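Periplasmic beta-glucosidase (Pseudomonas aeruginosa, PDB 6R5T) probably hydrolyses terminal, non-reducing beta-D-glucosyl residues in the periplasm, releasing beta-D-glucose, as a member of glycoside hydrolase family 3. Local coordinates at residues 375-379 / 417-422; 379-385 / 422-428; 388-394 / 405-411. The protein carries 1 engineered substitution. One frame throughout, in Å; residues are numbered along the deposited sequence.

Contact 1: 375-379 / 417-422; sequences LKKQG and AVGERA
The carbonyl oxygen of A417 meets K377 and R421 together. It accepts a hydrogen bond from R421 NH1 at 3.2 Å, with the donor above the carbonyl plane. It also accepts one from a water, which in turn accepts from K377 NZ at 2.8 Å and, weakly, from R421 NH2. The K377 chain is extended beyond CG and runs alongside R421, both pointing the same way. K377 CD lies 3.4 Å from A417 O and, at the guanidinium edge, 3.6 Å from R421 NH2. The two cationic ends are close, but K377 NZ also forms a salt bridge with E556, which probably offsets the like charges. R421 bends at chi3 (-74°), which turns its guanidinium back over V418 O.

At the other end of the contact, A422 CB packs 3.4 Å from G379 O. Q378 CA makes a straight CA-H...O contact of 3.6 Å with R421 O. A second water joins R421 O to G379 N. V418 to R421 form a type II' turn, with G419 at positive phi. The contact lies at the surface of the C-terminal domain. The turn connects helix 410-418 to strand 423-427. Residues 375-379 lead into strand 380-384. F554 packs against K377, A417 and V418.

Contact 2: 379-385 / 422-428; sequences GRIAVIG and ATLLYAK
R380 and T423 lie side by side and point the same way on one face of a parallel strand pair. R380 NH1 comes within 3.9 Å of T423 CG2. The R380 chain bends at chi3 (77°), and its guanidinium meets L425 of the partner strand at a slant, with R380 NH2 3.8 Å from L425 CD1. A382, I384 and A427 share this face, and helix 456-468 packs on it.

The other face carries I381, V383, L424 and Y426. L424 ends close to strand 380-384, with L424 CD2 3.9 Å from I381 CB, and V383 CG2 lies beside it. The Y426 ring leans toward the neighbouring backbone, with Y426 CD1 3.3 Å from V383 O. A water at the ring edge, in plane, joins Y426 OH to G385 O. Helix 410-418 packs on this face.

Strands 380-384 and 423-427 are held by six backbone hydrogen bonds, from T423 N to G379 O at 2.9 Å through G385 N to A427 O at 3.1 Å. Strand 423-427 is an edge strand of the mixed sheet. The backbone bonds set the register, and side-chain contacts across the pair are mostly apolar. The charge of R380 is answered by a salt bridge to D469.

Contact 3: 388-394 / 405-411; sequences AKSQRDV and RQAVTVY
Q391 reaches R405, in a short 3-10 segment, and A407 just after it. This region lies in the beta-alpha-beta crossover from strand 380-384 through helix 410-418 to strand 423-427. Two helix N-caps, S390 and T409, stand on the two segments.

Three hydrogen bonds cross. Y411 N donates to A388 O at 2.8 Å. Q391 NE2 donates to A407 O at 2.9 Å, in the carbonyl plane and on a lone pair, with the oxygen close to the amide plane of Q391. This straight bond probably fixes the rotation of the amide. The weak bond of 3.1 Å from Q391 NE2 to R405 O adds little. A water that accepts from V410 N may also donate to S390 O.

The caps serve the helices that follow them. S390 OG accepts from D393 N and donates to D393 OD2, while T409 OG1 caps Q412 N. With chi1 at 70°, T409 OG1 sits between its backbone N and carbonyl carbon, and CG2 is turned to Q391.

Apolar contacts fill in between. T409 CG2 lies 3.5 Å from Q391 CG, and V394 CG1 lies 3.8 Å from A407 CB. V410 packs on V476 of strand 472-478 and on I549 of helix 545-553.

K389 and Y411 run side by side and form a cation-pi contact, with the lysine chain extended over one ring face. K389 makes a second cation-pi contact with Y426. Above Y411, K389 NZ stands 4.6 Å from the ring centroid, 10° off the normal, and K389 CE makes a closer CH-pi contact at 3.8 Å.

In the fold
All three contacts lie in the glycosyl hydrolase family 3 C-terminal domain. Contacts 1 and 2 share G379 and A422, and their centres are about 11 Å apart. Contact 1 sits at the ends where the chain enters strands 380-384 and 423-427; contact 2 is the pairing of those strands. Contact 3 is nested within the chain between them, its centre about 15 Å from that of contact 2 and about 20 Å from that of contact 1. Helix 410-418 starts in contact 3 and ends in contact 1. Contacts 2 and 3 touch where Y426 meets K389 and Y411, and V383 meets A388. Together they belong to a beta-alpha-beta crossover at the edge of the mixed sheet.

Contact 1: 375-379 / 417-422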
loop_
_atom_site.group_PDB
_atom_site.type_symbol
_atom_site.label_atom_id
_atom_site.label_comp_id
_atom_site.label_asym_id
_atom_site.label_seq_id
_atom_site.Cartn_x
_atom_site.Cartn_y
_atom_site.Cartn_z
ATOM N N LEU A 375 -39.030 -10.136 -5.784
ATOM C CA LEU A 375 -39.953 -10.999 -4.997
ATOM C C LEU A 375 -41.406 -10.582 -5.236
ATOM O O LEU A 375 -41.703 -9.434 -5.462
ATOM C CB LEU A 375 -39.645 -10.861 -3.511
ATOM C CG LEU A 375 -38.221 -11.217 -3.061
ATOM C CD1 LEU A 375 -38.084 -10.997 -1.582
ATOM C CD2 LEU A 375 -37.844 -12.605 -3.454
ATOM N N LYS A 376 -42.308 -11.537 -5.067
ATOM C CA LYS A 376 -43.756 -11.266 -4.997
ATOM C C LYS A 376 -44.107 -10.990 -3.544
ATOM O O LYS A 376 -43.468 -11.599 -2.663
ATOM C CB LYS A 376 -44.555 -12.480 -5.467
ATOM C CG LYS A 376 -44.313 -12.877 -6.905
ATOM C CD LYS A 376 -45.364 -13.835 -7.369
ATOM C CE LYS A 376 -44.832 -14.918 -8.271
ATOM N NZ LYS A 376 -45.901 -15.380 -9.185
ATOM N N LYS A 377 -45.093 -10.115 -3.336
ATOM C CA LYS A 377 -45.572 -9.745 -1.979
ATOM C C LYS A 377 -46.529 -10.832 -1.511
ATOM O O LYS A 377 -47.736 -10.565 -1.432
ATOM C CB LYS A 377 -46.278 -8.392 -1.996
ATOM C CG LYS A 377 -45.383 -7.227 -2.342
ATOM C CD LYS A 377 -46.067 -5.908 -2.263
ATOM C CE LYS A 377 -45.100 -4.792 -2.544
ATOM N NZ LYS A 377 -45.765 -3.475 -2.647
ATOM N N GLN A 378 -46.020 -11.996 -1.164
ATOM C CA GLN A 378 -46.863 -13.145 -0.775
ATOM C C GLN A 378 -45.994 -14.181 -0.072
ATOM O O GLN A 378 -44.763 -14.044 -0.091
ATOM C CB GLN A 378 -47.546 -13.742 -2.006
ATOM C CG GLN A 378 -46.572 -14.526 -2.869
ATOM C CD GLN A 378 -47.174 -15.019 -4.157
ATOM O OE1 GLN A 378 -48.106 -14.427 -4.691
ATOM N NE2 GLN A 378 -46.610 -16.093 -4.669
ATOM N N GLY A 379 -46.632 -15.157 0.568
ATOM C CA GLY A 379 -45.962 -16.301 1.195
ATOM C C GLY A 379 -45.340 -15.933 2.539
ATOM O O GLY A 379 -45.786 -14.986 3.187
ATOM N N ALA A 417 -44.327 -2.884 3.095
ATOM C CA ALA A 417 -44.584 -3.244 1.680
ATOM C C ALA A 417 -45.673 -4.326 1.617
ATOM O O ALA A 417 -46.506 -4.220 0.708
ATOM C CB ALA A 417 -43.317 -3.749 1.059
ATOM N N VAL A 418 -45.631 -5.313 2.502
ATOM C CA VAL A 418 -46.456 -6.552 2.364
ATOM C C VAL A 418 -47.792 -6.398 3.113
ATOM O O VAL A 418 -48.716 -7.186 2.774
ATOM C CB VAL A 418 -45.716 -7.814 2.801
ATOM C CG1 VAL A 418 -44.451 -8.019 1.986
ATOM C CG2 VAL A 418 -45.419 -7.881 4.283
ATOM N N GLY A 419 -47.882 -5.461 4.061
ATOM C CA GLY A 419 -49.055 -5.339 4.953
ATOM C C GLY A 419 -49.497 -6.712 5.419
ATOM O O GLY A 419 -48.701 -7.433 6.027
ATOM N N GLU A 420 -50.730 -7.111 5.107
ATOM C CA GLU A 420 -51.255 -8.434 5.551
ATOM C C GLU A 420 -51.165 -9.463 4.412
ATOM O O GLU A 420 -51.647 -10.593 4.603
ATOM C CB GLU A 420 -52.715 -8.349 6.025
ATOM C CG GLU A 420 -53.002 -7.221 6.997
ATOM C CD GLU A 420 -53.476 -5.934 6.337
ATOM O OE1 GLU A 420 -54.197 -6.037 5.314
ATOM O OE2 GLU A 420 -53.109 -4.829 6.833
ATOM N N ARG A 421 -50.542 -9.133 3.275
ATOM C CA ARG A 421 -50.510 -10.031 2.093
ATOM C C ARG A 421 -49.398 -11.075 2.215
ATOM O O ARG A 421 -49.412 -12.006 1.423
ATOM C CB ARG A 421 -50.446 -9.159 0.834
ATOM C CG ARG A 421 -51.780 -8.461 0.588
ATOM C CD ARG A 421 -51.723 -7.174 -0.216
ATOM N NE ARG A 421 -51.185 -6.042 0.536
ATOM C CZ ARG A 421 -50.075 -5.358 0.247
ATOM N NH1 ARG A 421 -49.701 -4.356 1.032
ATOM N NH2 ARG A 421 -49.326 -5.677 -0.799
ATOM N N ALA A 422 -48.421 -10.909 3.119
ATOM C CA ALA A 422 -47.355 -11.910 3.336
ATOM C C ALA A 422 -47.006 -11.943 4.817
ATOM O O ALA A 422 -47.325 -10.972 5.552
ATOM C CB ALA A 422 -46.111 -11.626 2.505
HETATM O O HOH W 1 -48.355 -2.931 -1.665
HETATM O O HOH W 2 -49.404 -15.058 1.142
#

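Contact 2: 379-385 / 422-428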
loop_
_atom_site.group_PDB
_atom_site.type_symbol
_atom_site.label_atom_id
_atom_site.label_comp_id
_atom_site.label_asym_id
_atom_site.label_seq_id
_atom_site.Cartn_x
_atom_site.Cartn_y
_atom_site.Cartn_z
ATOM N N GLY A 379 -46.632 -15.157 0.568
ATOM C CA GLY A 379 -45.962 -16.301 1.195
ATOM C C GLY A 379 -45.340 -15.933 2.539
ATOM O O GLY A 379 -45.786 -14.986 3.187
ATOM N N ARG A 380 -44.323 -16.681 2.923
ATOM C CA ARG A 380 -43.640 -16.581 4.230
ATOM C C ARG A 380 -42.183 -16.217 3.963
ATOM O O ARG A 380 -41.474 -17.014 3.317
ATOM C CB ARG A 380 -43.748 -17.915 4.970
ATOM C CG ARG A 380 -45.179 -18.229 5.381
ATOM C CD ARG A 380 -45.305 -19.629 5.937
ATOM N NE ARG A 380 -44.810 -19.748 7.299
ATOM C CZ ARG A 380 -45.434 -19.272 8.384
ATOM N NH1 ARG A 380 -46.578 -18.619 8.265
ATOM N NH2 ARG A 380 -44.923 -19.429 9.595
ATOM N N ILE A 381 -41.765 -15.067 4.483
ATOM C CA ILE A 381 -40.394 -14.551 4.226
ATOM C C ILE A 381 -39.678 -14.515 5.579
ATOM O O ILE A 381 -40.143 -13.783 6.451
ATOM C CB ILE A 381 -40.453 -13.168 3.545
ATOM C CG1 ILE A 381 -41.175 -13.210 2.192
ATOM C CG2 ILE A 381 -39.043 -12.566 3.414
ATOM C CD1 ILE A 381 -41.567 -11.871 1.636
ATOM N N ALA A 382 -38.590 -15.252 5.726
ATOM C CA ALA A 382 -37.743 -15.154 6.944
ATOM C C ALA A 382 -36.795 -13.954 6.768
ATOM O O ALA A 382 -36.137 -13.856 5.726
ATOM C CB ALA A 382 -36.984 -16.412 7.202
ATOM N N VAL A 383 -36.794 -13.040 7.733
ATOM C CA VAL A 383 -35.921 -11.836 7.711
ATOM C C VAL A 383 -34.921 -12.050 8.842
ATOM O O VAL A 383 -35.304 -12.088 10.032
ATOM C CB VAL A 383 -36.726 -10.546 7.854
ATOM C CG1 VAL A 383 -35.793 -9.349 7.826
ATOM C CG2 VAL A 383 -37.809 -10.460 6.811
ATOM N N ILE A 384 -33.666 -12.249 8.491
ATOM C CA ILE A 384 -32.674 -12.789 9.426
ATOM C C ILE A 384 -31.397 -11.956 9.377
ATOM O O ILE A 384 -30.947 -11.645 8.281
ATOM C CB ILE A 384 -32.388 -14.291 9.153
ATOM C CG1 ILE A 384 -33.676 -15.110 9.375
ATOM C CG2 ILE A 384 -31.257 -14.797 9.984
ATOM C CD1 ILE A 384 -33.558 -16.545 8.949
ATOM N N GLY A 385 -30.823 -11.687 10.548
ATOM C CA GLY A 385 -29.486 -11.076 10.629
ATOM C C GLY A 385 -29.466 -9.860 11.538
ATOM O O GLY A 385 -30.508 -9.243 11.789
ATOM N N ALA A 422 -48.421 -10.909 3.119
ATOM C CA ALA A 422 -47.355 -11.910 3.336
ATOM C C ALA A 422 -47.006 -11.943 4.817
ATOM O O ALA A 422 -47.325 -10.972 5.552
ATOM C CB ALA A 422 -46.111 -11.626 2.505
ATOM N N THR A 423 -46.390 -13.024 5.241
ATOM C CA THR A 423 -45.971 -13.222 6.644
ATOM C C THR A 423 -44.454 -13.053 6.751
ATOM O O THR A 423 -43.729 -13.890 6.210
ATOM C CB THR A 423 -46.397 -14.596 7.166
ATOM O OG1 THR A 423 -47.817 -14.695 6.990
ATOM C CG2 THR A 423 -46.050 -14.800 8.622
ATOM N N LEU A 424 -44.009 -12.147 7.602
ATOM C CA LEU A 424 -42.562 -12.039 7.887
ATOM C C LEU A 424 -42.221 -12.782 9.162
ATOM O O LEU A 424 -42.980 -12.700 10.168
ATOM C CB LEU A 424 -42.201 -10.562 8.048
ATOM C CG LEU A 424 -42.519 -9.651 6.879
ATOM C CD1 LEU A 424 -42.026 -8.254 7.200
ATOM C CD2 LEU A 424 -41.886 -10.190 5.597
ATOM N N LEU A 425 -41.105 -13.485 9.158
ATOM C CA LEU A 425 -40.611 -14.186 10.358
ATOM C C LEU A 425 -39.222 -13.635 10.630
ATOM O O LEU A 425 -38.416 -13.653 9.719
ATOM C CB LEU A 425 -40.529 -15.680 10.085
ATOM C CG LEU A 425 -41.780 -16.353 9.532
ATOM C CD1 LEU A 425 -41.457 -17.804 9.259
ATOM C CD2 LEU A 425 -42.939 -16.244 10.513
ATOM N N TYR A 426 -38.943 -13.281 11.855
ATOM C CA TYR A 426 -37.686 -12.605 12.222
ATOM C C TYR A 426 -36.832 -13.489 13.108
ATOM O O TYR A 426 -37.331 -14.107 14.043
ATOM C CB TYR A 426 -37.979 -11.272 12.909
ATOM C CG TYR A 426 -36.743 -10.664 13.507
ATOM C CD1 TYR A 426 -35.772 -10.132 12.678
ATOM C CD2 TYR A 426 -36.492 -10.676 14.867
ATOM C CE1 TYR A 426 -34.627 -9.551 13.189
ATOM C CE2 TYR A 426 -35.351 -10.105 15.398
ATOM C CZ TYR A 426 -34.408 -9.536 14.561
ATOM O OH TYR A 426 -33.252 -9.052 15.080
ATOM N N ALA A 427 -35.521 -13.444 12.915
ATOM C CA ALA A 427 -34.532 -13.965 13.851
ATOM C C ALA A 427 -33.257 -13.167 13.690
ATOM O O ALA A 427 -32.819 -12.960 12.545
ATOM C CB ALA A 427 -34.258 -15.425 13.615
ATOM N N LYS A 428 -32.683 -12.755 14.799
ATOM C CA LYS A 428 -31.425 -11.995 14.715
ATOM C C LYS A 428 -30.331 -12.842 14.076
ATOM O O LYS A 428 -29.512 -12.267 13.272
ATOM C CB LYS A 428 -30.993 -11.523 16.089
ATOM C CG LYS A 428 -29.908 -10.481 16.009
ATOM C CD LYS A 428 -29.581 -9.904 17.302
ATOM C CE LYS A 428 -28.426 -8.948 17.162
ATOM N NZ LYS A 428 -28.398 -8.027 18.305
HETATM O O HOH W 3 -31.763 -7.441 13.548
#

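Contact 3: 388-394 / 405-411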
loop_
_atom_site.group_PDB
_atom_site.type_symbol
_atom_site.label_atom_id
_atom_site.label_comp_id
_atom_site.label_asym_id
_atom_site.label_seq_id
_atom_site.Cartn_x
_atom_site.Cartn_y
_atom_site.Cartn_z
ATOM N N ALA A 388 -31.053 -6.455 10.316
ATOM C CA ALA A 388 -32.442 -6.396 9.841
ATOM C C ALA A 388 -33.296 -5.377 10.579
ATOM O O ALA A 388 -34.142 -4.749 9.902
ATOM C CB ALA A 388 -33.044 -7.765 9.950
ATOM N N LYS A 389 -33.155 -5.333 11.911
ATOM C CA LYS A 389 -33.929 -4.394 12.746
ATOM C C LYS A 389 -33.046 -3.282 13.329
ATOM O O LYS A 389 -33.455 -2.671 14.354
ATOM C CB LYS A 389 -34.598 -5.166 13.877
ATOM C CG LYS A 389 -35.766 -5.990 13.417
ATOM C CD LYS A 389 -36.610 -6.455 14.590
ATOM C CE LYS A 389 -37.824 -7.231 14.140
ATOM N NZ LYS A 389 -38.672 -7.572 15.314
ATOM N N SER A 390 -31.938 -2.952 12.691
ATOM C CA SER A 390 -31.047 -1.912 13.216
ATOM C C SER A 390 -31.397 -0.532 12.669
ATOM O O SER A 390 -31.181 -0.278 11.467
ATOM C CB SER A 390 -29.622 -2.248 12.923
ATOM O OG SER A 390 -28.814 -1.242 13.491
ATOM N N GLN A 391 -31.920 0.343 13.513
ATOM C CA GLN A 391 -32.107 1.758 13.146
ATOM C C GLN A 391 -30.782 2.500 13.218
ATOM O O GLN A 391 -30.578 3.352 12.396
ATOM C CB GLN A 391 -33.109 2.401 14.102
ATOM C CG GLN A 391 -34.536 1.969 13.804
ATOM C CD GLN A 391 -35.553 2.564 14.740
ATOM O OE1 GLN A 391 -35.388 2.458 15.963
ATOM N NE2 GLN A 391 -36.593 3.167 14.169
ATOM N N ARG A 392 -29.920 2.158 14.177
ATOM C CA ARG A 392 -28.650 2.895 14.348
ATOM C C ARG A 392 -27.788 2.670 13.114
ATOM O O ARG A 392 -27.117 3.635 12.647
ATOM C CB ARG A 392 -27.916 2.487 15.614
ATOM C CG ARG A 392 -26.619 3.258 15.806
ATOM C CD ARG A 392 -26.846 4.732 16.103
ATOM N NE ARG A 392 -25.617 5.515 16.113
ATOM C CZ ARG A 392 -25.021 5.996 15.016
ATOM N NH1 ARG A 392 -23.907 6.707 15.129
ATOM N NH2 ARG A 392 -25.506 5.762 13.815
ATOM N N ASP A 393 -27.793 1.457 12.564
ATOM C CA ASP A 393 -26.849 1.205 11.450
ATOM C C ASP A 393 -27.367 1.771 10.116
ATOM O O ASP A 393 -26.553 2.245 9.302
ATOM C CB ASP A 393 -26.535 -0.276 11.361
ATOM C CG ASP A 393 -25.762 -0.706 12.603
ATOM O OD1 ASP A 393 -24.731 -0.106 12.911
ATOM O OD2 ASP A 393 -26.309 -1.509 13.359
ATOM N N VAL A 394 -28.680 1.775 9.900
ATOM C CA VAL A 394 -29.184 2.136 8.551
ATOM C C VAL A 394 -28.860 3.594 8.254
ATOM O O VAL A 394 -28.625 3.915 7.074
ATOM C CB VAL A 394 -30.658 1.777 8.371
ATOM C CG1 VAL A 394 -31.550 2.685 9.222
ATOM C CG2 VAL A 394 -31.052 1.797 6.891
ATOM N N ARG A 405 -34.472 6.537 15.998
ATOM C CA ARG A 405 -35.893 6.097 16.165
ATOM C C ARG A 405 -36.773 6.556 14.994
ATOM O O ARG A 405 -37.844 5.930 14.788
ATOM C CB ARG A 405 -36.437 6.536 17.533
ATOM C CG ARG A 405 -37.108 7.895 17.556
ATOM C CD ARG A 405 -37.746 8.361 18.867
ATOM N NE ARG A 405 -37.915 9.822 18.793
ATOM C CZ ARG A 405 -38.835 10.447 18.043
ATOM N NH1 ARG A 405 -39.730 9.760 17.341
ATOM N NH2 ARG A 405 -38.882 11.771 18.028
ATOM N N GLN A 406 -36.346 7.500 14.152
ATOM C CA GLN A 406 -37.139 7.957 13.009
ATOM C C GLN A 406 -36.816 7.123 11.767
ATOM O O GLN A 406 -37.472 7.334 10.761
ATOM C CB GLN A 406 -36.913 9.447 12.760
ATOM C CG GLN A 406 -37.532 10.305 13.854
ATOM C CD GLN A 406 -37.338 11.782 13.637
ATOM O OE1 GLN A 406 -36.290 12.274 13.184
ATOM N NE2 GLN A 406 -38.412 12.516 13.887
ATOM N N ALA A 407 -35.780 6.277 11.846
ATOM C CA ALA A 407 -35.310 5.533 10.653
ATOM C C ALA A 407 -36.162 4.282 10.389
ATOM O O ALA A 407 -36.663 3.631 11.326
ATOM C CB ALA A 407 -33.854 5.197 10.806
ATOM N N VAL A 408 -36.253 3.922 9.108
ATOM C CA VAL A 408 -36.984 2.714 8.668
ATOM C C VAL A 408 -35.984 1.566 8.510
ATOM O O VAL A 408 -35.142 1.638 7.582
ATOM C CB VAL A 408 -37.761 2.977 7.383
ATOM C CG1 VAL A 408 -38.551 1.737 6.979
ATOM C CG2 VAL A 408 -38.647 4.204 7.474
ATOM N N THR A 409 -36.077 0.558 9.347
ATOM C CA THR A 409 -35.243 -0.657 9.207
ATOM C C THR A 409 -35.623 -1.483 7.972
ATOM O O THR A 409 -36.682 -1.296 7.370
ATOM C CB THR A 409 -35.310 -1.537 10.452
ATOM O OG1 THR A 409 -36.632 -2.089 10.478
ATOM C CG2 THR A 409 -35.001 -0.788 11.733
ATOM N N VAL A 410 -34.732 -2.380 7.587
ATOM C CA VAL A 410 -35.058 -3.312 6.476
ATOM C C VAL A 410 -36.296 -4.109 6.872
ATOM O O VAL A 410 -37.223 -4.177 6.061
ATOM C CB VAL A 410 -33.889 -4.224 6.123
ATOM C CG1 VAL A 410 -34.330 -5.282 5.128
ATOM C CG2 VAL A 410 -32.742 -3.390 5.610
ATOM N N TYR A 411 -36.339 -4.635 8.094
ATOM C CA TYR A 411 -37.544 -5.367 8.551
ATOM C C TYR A 411 -38.798 -4.510 8.375
ATOM O O TYR A 411 -39.814 -4.939 7.822
ATOM C CB TYR A 411 -37.374 -5.842 9.986
ATOM C CG TYR A 411 -38.591 -6.598 10.435
ATOM C CD1 TYR A 411 -39.680 -5.925 10.961
ATOM C CD2 TYR A 411 -38.660 -7.963 10.266
ATOM C CE1 TYR A 411 -40.808 -6.615 11.366
ATOM C CE2 TYR A 411 -39.783 -8.672 10.664
ATOM C CZ TYR A 411 -40.865 -7.979 11.161
ATOM O OH TYR A 411 -41.981 -8.660 11.546
HETATM O O HOH W 4 -32.171 -2.027 9.211
#